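Local coordinates for protein BCL2-like 10 (Danio rerio, PDB 6FBX) that acts as a pro-survival Bcl-2 family protein that restrains apoptosis, here holding the BH3 peptide of Bad, and may have channel activity, at residues A[44-47]-A[48-52]; A[53-56]-A[57-61]; A[71-74]-A[75-79]; A[89-92]-A[93-97]. All blocks are in the same frame, centred on the assembly; numbering follows the deposited sequence.

Contact 1 (A[44-47]-A[48-52]); sequences KEME and QQHRT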
loop_
_atom_site.group_PDB
_atom_site.type_symbol
_atom_site.label_atom_id
_atom_site.label_comp_id
_atom_site.label_asym_id
_atom_site.label_seq_id
_atom_site.Cartn_x
_atom_site.Cartn_y
_atom_site.Cartn_z
ATOM N N LYS A 44 7.543 7.233 -0.346
ATOM C CA LYS A 44 8.555 7.609 -1.329
ATOM C C LYS A 44 9.959 7.364 -0.802
ATOM O O LYS A 44 10.867 7.050 -1.581
ATOM C CB LYS A 44 8.388 9.073 -1.732
ATOM C CG LYS A 44 7.279 9.313 -2.734
ATOM C CD LYS A 44 7.609 8.680 -4.077
ATOM C CE LYS A 44 6.500 8.891 -5.082
ATOM N NZ LYS A 44 6.795 8.189 -6.356
ATOM N N GLU A 45 10.161 7.514 0.509
ATOM C CA GLU A 45 11.434 7.133 1.105
ATOM C C GLU A 45 11.713 5.655 0.869
ATOM O O GLU A 45 12.811 5.279 0.442
ATOM C CB GLU A 45 11.431 7.458 2.599
ATOM C CG GLU A 45 12.747 7.163 3.297
ATOM C CD GLU A 45 12.698 7.462 4.783
ATOM O OE1 GLU A 45 11.618 7.847 5.277
ATOM O OE2 GLU A 45 13.740 7.312 5.455
ATOM N N MET A 46 10.722 4.796 1.121
ATOM C CA MET A 46 10.938 3.370 0.904
ATOM C C MET A 46 11.183 3.074 -0.569
ATOM O O MET A 46 12.027 2.236 -0.905
ATOM C CB MET A 46 9.758 2.553 1.422
ATOM C CG MET A 46 10.096 1.065 1.527
ATOM S SD MET A 46 8.710 0.024 1.991
ATOM C CE MET A 46 8.596 0.337 3.747
ATOM N N GLU A 47 10.475 3.763 -1.470
ATOM C CA GLU A 47 10.729 3.550 -2.893
ATOM C C GLU A 47 12.151 3.952 -3.254
ATOM O O GLU A 47 12.865 3.211 -3.939
ATOM C CB GLU A 47 9.742 4.326 -3.764
ATOM C CG GLU A 47 9.847 3.895 -5.227
ATOM C CD GLU A 47 8.967 4.688 -6.167
ATOM O OE1 GLU A 47 8.036 5.373 -5.698
ATOM O OE2 GLU A 47 9.209 4.611 -7.392
ATOM N N GLN A 48 12.577 5.139 -2.811
ATOM C CA GLN A 48 13.920 5.612 -3.125
ATOM C C GLN A 48 14.982 4.651 -2.611
ATOM O O GLN A 48 16.047 4.514 -3.225
ATOM C CB GLN A 48 14.138 7.005 -2.533
ATOM C CG GLN A 48 15.532 7.571 -2.764
ATOM C CD GLN A 48 15.719 8.933 -2.129
ATOM O OE1 GLN A 48 15.027 9.892 -2.473
ATOM N NE2 GLN A 48 16.652 9.023 -1.190
ATOM N N GLN A 49 14.715 3.982 -1.490
ATOM C CA GLN A 49 15.671 3.046 -0.920
ATOM C C GLN A 49 15.711 1.714 -1.660
ATOM O O GLN A 49 16.699 0.986 -1.530
ATOM C CB GLN A 49 15.343 2.815 0.558
ATOM C CG GLN A 49 15.619 4.039 1.422
ATOM C CD GLN A 49 15.245 3.839 2.878
ATOM O OE1 GLN A 49 14.891 2.738 3.298
ATOM N NE2 GLN A 49 15.318 4.914 3.655
ATOM N N HIS A 50 14.685 1.390 -2.447
ATOM C CA HIS A 50 14.608 0.101 -3.135
ATOM C C HIS A 50 14.042 0.269 -4.538
ATOM O O HIS A 50 13.316 -0.597 -5.036
ATOM C CB HIS A 50 13.748 -0.892 -2.352
ATOM C CG HIS A 50 14.241 -1.170 -0.966
ATOM N ND1 HIS A 50 13.781 -0.485 0.138
ATOM C CD2 HIS A 50 15.139 -2.069 -0.503
ATOM C CE1 HIS A 50 14.385 -0.942 1.220
ATOM N NE2 HIS A 50 15.213 -1.906 0.859
ATOM N N ARG A 51 14.388 1.373 -5.209
ATOM C CA ARG A 51 13.671 1.760 -6.423
ATOM C C ARG A 51 13.726 0.663 -7.481
ATOM O O ARG A 51 12.701 0.306 -8.073
ATOM C CB ARG A 51 14.238 3.070 -6.975
ATOM C CG ARG A 51 13.426 3.653 -8.123
ATOM C CD ARG A 51 13.984 4.991 -8.599
ATOM N NE ARG A 51 14.081 5.973 -7.521
ATOM C CZ ARG A 51 13.049 6.655 -7.030
ATOM N NH1 ARG A 51 11.826 6.464 -7.508
ATOM N NH2 ARG A 51 13.241 7.529 -6.052
ATOM N N THR A 52 14.918 0.118 -7.740
ATOM C CA THR A 52 15.054 -0.890 -8.788
ATOM C C THR A 52 14.248 -2.142 -8.465
ATOM O O THR A 52 13.606 -2.722 -9.351
ATOM C CB THR A 52 16.528 -1.245 -8.989
ATOM O OG1 THR A 52 17.252 -0.075 -9.391
ATOM C CG2 THR A 52 16.692 -2.324 -10.055
HETATM O O HOH W 1 10.376 1.901 -8.542
#
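Glu47 and Arg51, four residues apart across the break between helix 34-49 and helix 51-65, are joined by a salt bridge in which Glu47 OE2 meets Arg51 NH1 at 3.2 Å. The carboxylate and guanidinium planes are 53° apart, and one oxygen meets one nitrogen. The other oxygen, Glu47 OE1, is met by Lys44 NZ at 3.1 Å on its syn side, which makes the acid the centre of a three-residue network, its charge probably balanced by the two bases. Glu47 reaches both with CG anti to its backbone N (chi1 -169°) and an extended chain. A water bonded to Glu47 OE2 and to Arg51 O, 2.9 Å from the latter, ties the acid to the next backbone turn.

At the backbone, His50 N donates to Glu47 O at 3.0 Å from above the carbonyl plane, and only weakly to Met46 O. The His50 ring offers ND1 edge-on to Met46 O in a weak bond of 3.4 Å, while NE2 is hydrogen-bonded to an acidic side chain of the bound peptide. His50 is the N-cap of helix 51-65, and the whole forms the helix-to-helix junction beside the BH3-binding groove of the Bcl-2 fold.

Contact 2 (A[53-56]-A[57-61]); sequences KFRS and LSQEF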
loop_
_atom_site.group_PDB
_atom_site.type_symbol
_atom_site.label_atom_id
_atom_site.label_comp_id
_atom_site.label_asym_id
_atom_site.label_seq_id
_atom_site.Cartn_x
_atom_site.Cartn_y
_atom_site.Cartn_z
ATOM N N LYS A 53 14.275 -2.583 -7.208
ATOM C CA LYS A 53 13.543 -3.789 -6.832
ATOM C C LYS A 53 12.037 -3.589 -6.964
ATOM O O LYS A 53 11.330 -4.473 -7.463
ATOM C CB LYS A 53 13.910 -4.195 -5.404
ATOM C CG LYS A 53 13.355 -5.543 -4.974
ATOM C CD LYS A 53 13.993 -6.015 -3.675
ATOM C CE LYS A 53 13.337 -7.285 -3.161
ATOM N NZ LYS A 53 13.871 -7.704 -1.835
ATOM N N PHE A 54 11.523 -2.441 -6.516
ATOM C CA PHE A 54 10.099 -2.164 -6.679
ATOM C C PHE A 54 9.709 -2.132 -8.150
ATOM O O PHE A 54 8.656 -2.653 -8.533
ATOM C CB PHE A 54 9.731 -0.841 -6.013
ATOM C CG PHE A 54 9.394 -0.967 -4.562
ATOM C CD1 PHE A 54 8.214 -1.580 -4.168
ATOM C CD2 PHE A 54 10.237 -0.466 -3.592
ATOM C CE1 PHE A 54 7.888 -1.699 -2.836
ATOM C CE2 PHE A 54 9.912 -0.578 -2.247
ATOM C CZ PHE A 54 8.735 -1.198 -1.873
ATOM N N ARG A 55 10.541 -1.514 -8.989
ATOM C CA ARG A 55 10.229 -1.441 -10.411
ATOM C C ARG A 55 10.190 -2.835 -11.024
ATOM O O ARG A 55 9.258 -3.179 -11.759
ATOM C CB ARG A 55 11.260 -0.554 -11.114
ATOM C CG ARG A 55 10.830 -0.031 -12.481
ATOM C CD ARG A 55 11.885 0.920 -13.044
ATOM N NE ARG A 55 11.627 1.295 -14.433
ATOM C CZ ARG A 55 10.985 2.395 -14.821
ATOM N NH1 ARG A 55 10.813 2.633 -16.114
ATOM N NH2 ARG A 55 10.515 3.260 -13.931
ATOM N N SER A 56 11.198 -3.658 -10.718
ATOM C CA SER A 56 11.231 -5.024 -11.227
ATOM C C SER A 56 10.036 -5.830 -10.731
ATOM O O SER A 56 9.415 -6.576 -11.501
ATOM C CB SER A 56 12.541 -5.696 -10.815
ATOM O OG SER A 56 12.553 -7.061 -11.182
ATOM N N LEU A 57 9.696 -5.692 -9.447
ATOM C CA LEU A 57 8.563 -6.431 -8.896
ATOM C C LEU A 57 7.257 -6.028 -9.568
ATOM O O LEU A 57 6.434 -6.889 -9.909
ATOM C CB LEU A 57 8.469 -6.204 -7.387
ATOM C CG LEU A 57 9.478 -6.944 -6.506
ATOM C CD1 LEU A 57 9.347 -6.459 -5.071
ATOM C CD2 LEU A 57 9.280 -8.451 -6.582
ATOM N N SER A 58 7.041 -4.725 -9.753
ATOM C CA SER A 58 5.802 -4.264 -10.370
ATOM C C SER A 58 5.647 -4.834 -11.775
ATOM O O SER A 58 4.546 -5.229 -12.176
ATOM C CB SER A 58 5.768 -2.737 -10.405
ATOM O OG SER A 58 6.773 -2.221 -11.267
ATOM N N GLN A 59 6.742 -4.891 -12.537
ATOM C CA GLN A 59 6.656 -5.392 -13.906
ATOM C C GLN A 59 6.451 -6.903 -13.932
ATOM O O GLN A 59 5.638 -7.407 -14.719
ATOM C CB GLN A 59 7.906 -4.980 -14.685
ATOM C CG GLN A 59 7.991 -3.470 -14.866
ATOM C CD GLN A 59 9.219 -3.015 -15.631
ATOM O OE1 GLN A 59 10.049 -3.826 -16.040
ATOM N NE2 GLN A 59 9.336 -1.706 -15.828
ATOM N N GLU A 60 7.153 -7.644 -13.070
ATOM C CA GLU A 60 6.886 -9.077 -12.946
ATOM C C GLU A 60 5.434 -9.323 -12.556
ATOM O O GLU A 60 4.736 -10.136 -13.175
ATOM C CB GLU A 60 7.817 -9.710 -11.908
ATOM C CG GLU A 60 9.240 -9.956 -12.370
ATOM C CD GLU A 60 10.045 -10.731 -11.342
ATOM O OE1 GLU A 60 10.507 -10.117 -10.357
ATOM O OE2 GLU A 60 10.198 -11.959 -11.510
ATOM N N PHE A 61 4.974 -8.631 -11.510
ATOM C CA PHE A 61 3.602 -8.757 -11.029
ATOM C C PHE A 61 2.600 -8.576 -12.166
ATOM O O PHE A 61 1.760 -9.447 -12.420
ATOM C CB PHE A 61 3.377 -7.725 -9.917
ATOM C CG PHE A 61 1.958 -7.640 -9.415
ATOM C CD1 PHE A 61 1.598 -8.237 -8.222
ATOM C CD2 PHE A 61 0.997 -6.936 -10.119
ATOM C CE1 PHE A 61 0.305 -8.145 -7.747
ATOM C CE2 PHE A 61 -0.300 -6.845 -9.653
ATOM C CZ PHE A 61 -0.646 -7.449 -8.465
HETATM O O HOH W 2 11.245 0.000 -17.290
#
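Lys53 and Leu57 run side by side and point the same way from helix 51-65, one of the helices that border the BH3-binding groove of the Bcl-2 fold. Their touch is aliphatic, Lys53 CG against Leu57 CD1 at 4.1 Å, and both side chains go on to pack on apolar side chains of the bound peptide. Leu57 also leans on the turn before it, with CG 3.2 Å from Lys53 O, because its CG stands beside the backbone N (chi1 -76°).

Arg55 and Gln59 are arranged differently. Their chains slant across one another, guanidinium and amide planes 63° apart, and the two polar ends are joined through a water that accepts from Arg55 NH1 and from Gln59 NE2, 2.9 Å from each. Further along, the extended Glu60 chain runs past Ser56, with OE1 3.8 Å from Ser56 OG, but its stronger partner is a basic side chain of the bound peptide, with which Glu60 OE2 forms a salt bridge.

Ser58 turns inward, toward helix 88-107, and its hydroxyl folds back on the backbone instead of pointing at another side chain. Losing this hydroxyl to an alanine is likely to take from Arg55 O one of its two donors, leaving the bond from Gln59 N. Ser58 OG lies between its own backbone N and carbonyl carbon (chi1 66°) and donates to Arg55 O at 2.7 Å, coming from the same face of the carbonyl plane as Gln59 N, which bonds to that oxygen at 3.1 Å.

Contact 3 (A[71-74]-A[75-79]); sequences KCLQ and SVMRE
Gln74 and Met77 meet through the methyl end of the methionine, whose CE lies 3.8 Å from Gln74 CA and 4.3 Å from Leu73 CG. The thioether bends at its last torsion (chi3 -65°), which brings CE back against the preceding turn. Gln74 also gives its carbonyl to Arg78: Gln74 O accepts from Arg78 N at 2.9 Å and lies over one face of the Arg78 guanidinium, 4.1 Å above the plane. The arginine gets there by bending at chi3, curling its head back along the helix.

Ser75 works on the backbone. Its OG donates to Cys72 O in a short bond of 2.5 Å, and the same oxygen accepts from Val76 N at 3.1 Å, whereas the bond from Ser75 N to Lys71 O is weak. With an alanine in place of Ser75, Cys72 O would probably lose its hydroxyl donor and be left with the longer bond from Val76 N.

Cys72 is linked to Cys65 by a disulfide, which ties the start of helix 69-80 to the end of helix 51-65. Around this amphipathic helix, Phe61 of helix 51-65 packs on Cys72 and Val76, Leu73 and Met77 settle on helix 88-107, Gln74 and Met77 reach helix 112-129, and Ser75 and Val76 face the bound peptide.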
loop_
_atom_site.group_PDB
_atom_site.type_symbol
_atom_site.label_atom_id
_atom_site.label_comp_id
_atom_site.label_asym_id
_atom_site.label_seq_id
_atom_site.Cartn_x
_atom_site.Cartn_y
_atom_site.Cartn_z
ATOM N N LYS A 71 -7.151 -8.304 -7.509
ATOM C CA LYS A 71 -7.196 -9.636 -6.913
ATOM C C LYS A 71 -5.791 -10.141 -6.612
ATOM O O LYS A 71 -5.538 -10.698 -5.537
ATOM C CB LYS A 71 -7.930 -10.600 -7.847
ATOM C CG LYS A 71 -8.054 -12.023 -7.320
ATOM C CD LYS A 71 -8.824 -12.077 -6.009
ATOM C CE LYS A 71 -9.169 -13.507 -5.626
ATOM N NZ LYS A 71 -9.793 -13.595 -4.279
ATOM N N CYS A 72 -4.862 -9.954 -7.551
ATOM C CA CYS A 72 -3.488 -10.388 -7.326
ATOM C C CYS A 72 -2.852 -9.633 -6.165
ATOM O O CYS A 72 -2.061 -10.210 -5.410
ATOM C CB CYS A 72 -2.669 -10.202 -8.604
ATOM S SG CYS A 72 -3.282 -11.160 -10.025
ATOM N N LEU A 73 -3.188 -8.349 -6.002
ATOM C CA LEU A 73 -2.627 -7.566 -4.907
ATOM C C LEU A 73 -3.111 -8.082 -3.557
ATOM O O LEU A 73 -2.348 -8.103 -2.584
ATOM C CB LEU A 73 -2.986 -6.087 -5.080
ATOM C CG LEU A 73 -2.482 -5.114 -4.010
ATOM C CD1 LEU A 73 -0.959 -5.077 -3.970
ATOM C CD2 LEU A 73 -3.038 -3.719 -4.247
ATOM N N GLN A 74 -4.375 -8.505 -3.476
ATOM C CA GLN A 74 -4.872 -9.096 -2.238
ATOM C C GLN A 74 -4.034 -10.302 -1.834
ATOM O O GLN A 74 -3.723 -10.483 -0.652
ATOM C CB GLN A 74 -6.340 -9.500 -2.395
ATOM C CG GLN A 74 -7.302 -8.332 -2.477
ATOM C CD GLN A 74 -8.738 -8.777 -2.670
ATOM O OE1 GLN A 74 -8.999 -9.860 -3.194
ATOM N NE2 GLN A 74 -9.680 -7.944 -2.239
ATOM N N SER A 75 -3.655 -11.139 -2.802
ATOM C CA SER A 75 -2.879 -12.329 -2.475
ATOM C C SER A 75 -1.472 -11.958 -2.018
ATOM O O SER A 75 -0.910 -12.611 -1.131
ATOM C CB SER A 75 -2.828 -13.275 -3.674
ATOM O OG SER A 75 -2.173 -12.673 -4.775
ATOM N N VAL A 76 -0.891 -10.911 -2.605
ATOM C CA VAL A 76 0.426 -10.454 -2.168
ATOM C C VAL A 76 0.351 -9.893 -0.751
ATOM O O VAL A 76 1.181 -10.221 0.105
ATOM C CB VAL A 76 0.989 -9.422 -3.163
ATOM C CG1 VAL A 76 2.264 -8.775 -2.618
ATOM C CG2 VAL A 76 1.275 -10.085 -4.501
ATOM N N MET A 77 -0.643 -9.043 -0.478
ATOM C CA MET A 77 -0.784 -8.483 0.864
ATOM C C MET A 77 -0.974 -9.586 1.898
ATOM O O MET A 77 -0.392 -9.539 2.988
ATOM C CB MET A 77 -1.955 -7.502 0.909
ATOM C CG MET A 77 -1.753 -6.248 0.080
ATOM S SD MET A 77 -3.044 -5.010 0.318
ATOM C CE MET A 77 -4.489 -5.857 -0.327
ATOM N N ARG A 78 -1.789 -10.589 1.567
ATOM C CA ARG A 78 -1.974 -11.729 2.454
ATOM C C ARG A 78 -0.648 -12.421 2.745
ATOM O O ARG A 78 -0.366 -12.779 3.894
ATOM C CB ARG A 78 -2.969 -12.699 1.817
ATOM C CG ARG A 78 -3.319 -13.917 2.651
ATOM C CD ARG A 78 -4.347 -14.788 1.936
ATOM N NE ARG A 78 -5.502 -14.008 1.484
ATOM C CZ ARG A 78 -5.920 -13.904 0.222
ATOM N NH1 ARG A 78 -5.304 -14.546 -0.766
ATOM N NH2 ARG A 78 -6.980 -13.158 -0.056
ATOM N N GLU A 79 0.182 -12.613 1.716
ATOM C CA GLU A 79 1.461 -13.291 1.902
ATOM C C GLU A 79 2.470 -12.407 2.620
ATOM O O GLU A 79 3.293 -12.911 3.390
ATOM C CB GLU A 79 2.019 -13.734 0.549
ATOM C CG GLU A 79 1.423 -15.034 0.030
ATOM C CD GLU A 79 1.831 -16.232 0.866
ATOM O OE1 GLU A 79 2.834 -16.132 1.604
ATOM O OE2 GLU A 79 1.149 -17.274 0.788
#

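Contact 4 (A[89-92]-A[93-97]); sequences GRVV and SIFTF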
loop_
_atom_site.group_PDB
_atom_site.type_symbol
_atom_site.label_atom_id
_atom_site.label_comp_id
_atom_site.label_asym_id
_atom_site.label_seq_id
_atom_site.Cartn_x
_atom_site.Cartn_y
_atom_site.Cartn_z
ATOM N N GLY A 89 5.551 -0.535 9.018
ATOM C CA GLY A 89 6.490 -0.664 7.916
ATOM C C GLY A 89 5.938 -1.505 6.780
ATOM O O GLY A 89 6.136 -1.188 5.604
ATOM N N ARG A 90 5.231 -2.584 7.113
ATOM C CA ARG A 90 4.623 -3.409 6.072
ATOM C C ARG A 90 3.489 -2.666 5.379
ATOM O O ARG A 90 3.287 -2.816 4.167
ATOM C CB ARG A 90 4.132 -4.722 6.679
ATOM C CG ARG A 90 5.269 -5.601 7.160
ATOM C CD ARG A 90 4.779 -6.856 7.837
ATOM N NE ARG A 90 5.892 -7.719 8.224
ATOM C CZ ARG A 90 5.753 -8.931 8.752
ATOM N NH1 ARG A 90 6.828 -9.640 9.069
ATOM N NH2 ARG A 90 4.542 -9.438 8.960
ATOM N N VAL A 91 2.746 -1.852 6.131
ATOM C CA VAL A 91 1.717 -1.005 5.534
ATOM C C VAL A 91 2.340 -0.044 4.528
ATOM O O VAL A 91 1.823 0.147 3.423
ATOM C CB VAL A 91 0.943 -0.252 6.632
ATOM C CG1 VAL A 91 0.011 0.795 6.024
ATOM C CG2 VAL A 91 0.156 -1.235 7.487
ATOM N N VAL A 92 3.447 0.595 4.904
ATOM C CA VAL A 92 4.108 1.519 3.988
ATOM C C VAL A 92 4.495 0.803 2.701
ATOM O O VAL A 92 4.300 1.329 1.600
ATOM C CB VAL A 92 5.325 2.171 4.668
ATOM C CG1 VAL A 92 6.158 2.955 3.652
ATOM C CG2 VAL A 92 4.875 3.096 5.789
ATOM N N SER A 93 5.040 -0.411 2.813
ATOM C CA SER A 93 5.452 -1.139 1.617
ATOM C C SER A 93 4.270 -1.430 0.707
ATOM O O SER A 93 4.422 -1.430 -0.520
ATOM C CB SER A 93 6.166 -2.435 1.998
ATOM O OG SER A 93 5.256 -3.465 2.337
ATOM N N ILE A 94 3.088 -1.676 1.279
ATOM C CA ILE A 94 1.898 -1.891 0.458
ATOM C C ILE A 94 1.594 -0.639 -0.355
ATOM O O ILE A 94 1.324 -0.709 -1.562
ATOM C CB ILE A 94 0.702 -2.305 1.340
ATOM C CG1 ILE A 94 0.933 -3.713 1.897
ATOM C CG2 ILE A 94 -0.606 -2.227 0.546
ATOM C CD1 ILE A 94 -0.119 -4.190 2.891
ATOM N N PHE A 95 1.650 0.531 0.294
ATOM C CA PHE A 95 1.428 1.788 -0.414
ATOM C C PHE A 95 2.513 2.033 -1.455
ATOM O O PHE A 95 2.214 2.416 -2.592
ATOM C CB PHE A 95 1.364 2.952 0.584
ATOM C CG PHE A 95 0.011 3.139 1.211
ATOM C CD1 PHE A 95 -0.767 4.240 0.896
ATOM C CD2 PHE A 95 -0.487 2.211 2.106
ATOM C CE1 PHE A 95 -2.011 4.416 1.466
ATOM C CE2 PHE A 95 -1.736 2.382 2.682
ATOM C CZ PHE A 95 -2.497 3.484 2.359
ATOM N N THR A 96 3.782 1.812 -1.091
ATOM C CA THR A 96 4.869 2.007 -2.046
ATOM C C THR A 96 4.675 1.130 -3.274
ATOM O O THR A 96 4.756 1.603 -4.413
ATOM C CB THR A 96 6.215 1.694 -1.394
ATOM O OG1 THR A 96 6.386 2.497 -0.220
ATOM C CG2 THR A 96 7.355 1.966 -2.369
ATOM N N PHE A 97 4.427 -0.161 -3.055
ATOM C CA PHE A 97 4.260 -1.087 -4.168
ATOM C C PHE A 97 3.082 -0.687 -5.044
ATOM O O PHE A 97 3.179 -0.710 -6.276
ATOM C CB PHE A 97 4.079 -2.505 -3.629
ATOM C CG PHE A 97 3.931 -3.541 -4.698
ATOM C CD1 PHE A 97 4.896 -3.685 -5.673
ATOM C CD2 PHE A 97 2.835 -4.387 -4.715
ATOM C CE1 PHE A 97 4.765 -4.641 -6.661
ATOM C CE2 PHE A 97 2.700 -5.348 -5.700
ATOM C CZ PHE A 97 3.668 -5.475 -6.671
#
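The Phe95 ring presents an edge to the preceding turn, with Val91 O near the ring plane and 3.4 Å from CD2. Beside that oxygen, Val91 CG1 comes to 4.1 Å from CE2 of the same ring; the two side chains run alongside each other and point the same way. Elsewhere the ring packs on Met39 of helix 34-49 and on Ile122 and Leu126 of helix 112-129. A second flat group, the Arg90 guanidinium, is carried away from the turn by a chain extended beyond CG and forms a salt bridge with Asp83 through NH2. The Phe97 ring meets Phe61 of helix 51-65 edge-to-face.

Ser93 folds its hydroxyl back on the helix. Its OG, set between its own backbone N and carbonyl carbon (chi1 80° in the conformer described), donates to Arg90 O at 2.8 Å. Ile94 N reaches the same oxygen at 3.1 Å from the same face of the carbonyl plane, and Ile94 CG1 lies close by. These turns belong to helix 88-107, the buried central helix around which the Bcl-2 fold is built, and Ser93 OG is also weakly bonded to a polar side chain of the peptide.

Thr96 OG1 stands beside its backbone N and 3.0 Å from Val92 O, while Ala43 O of helix 34-49 is hydrogen-bonded to it; the single proton can serve one of them at a time. Val92 O is gripped more plainly by Thr96 N, at 2.8 Å and almost in line with the carbonyl. Across the same turn Val92 CG1 slants past the threonine hydroxyl, 3.9 Å from OG1.

Contact 4 is the core: all its touching residues are buried, its centre is about 6 Å from that of the chain, and each of the other three touches it. Contacts 1, 2 and 3 lie farther out, their centres at about 15, 15 and 12 Å, and are only partly buried. Contacts 1 and 2 share helix 51-65; Phe61 carries contact 2 over to contact 3, whereas contacts 1 and 3 do not touch. The chemistry differs: charge pairing and water in contact 1, a water bridge in contact 2, a disulfide and methionine packing in contact 3, mainly apolar packing with backbone-bound hydroxyls in contact 4. A serine hydroxyl bonded to a carbonyl three residues back recurs in contacts 2, 3 and 4.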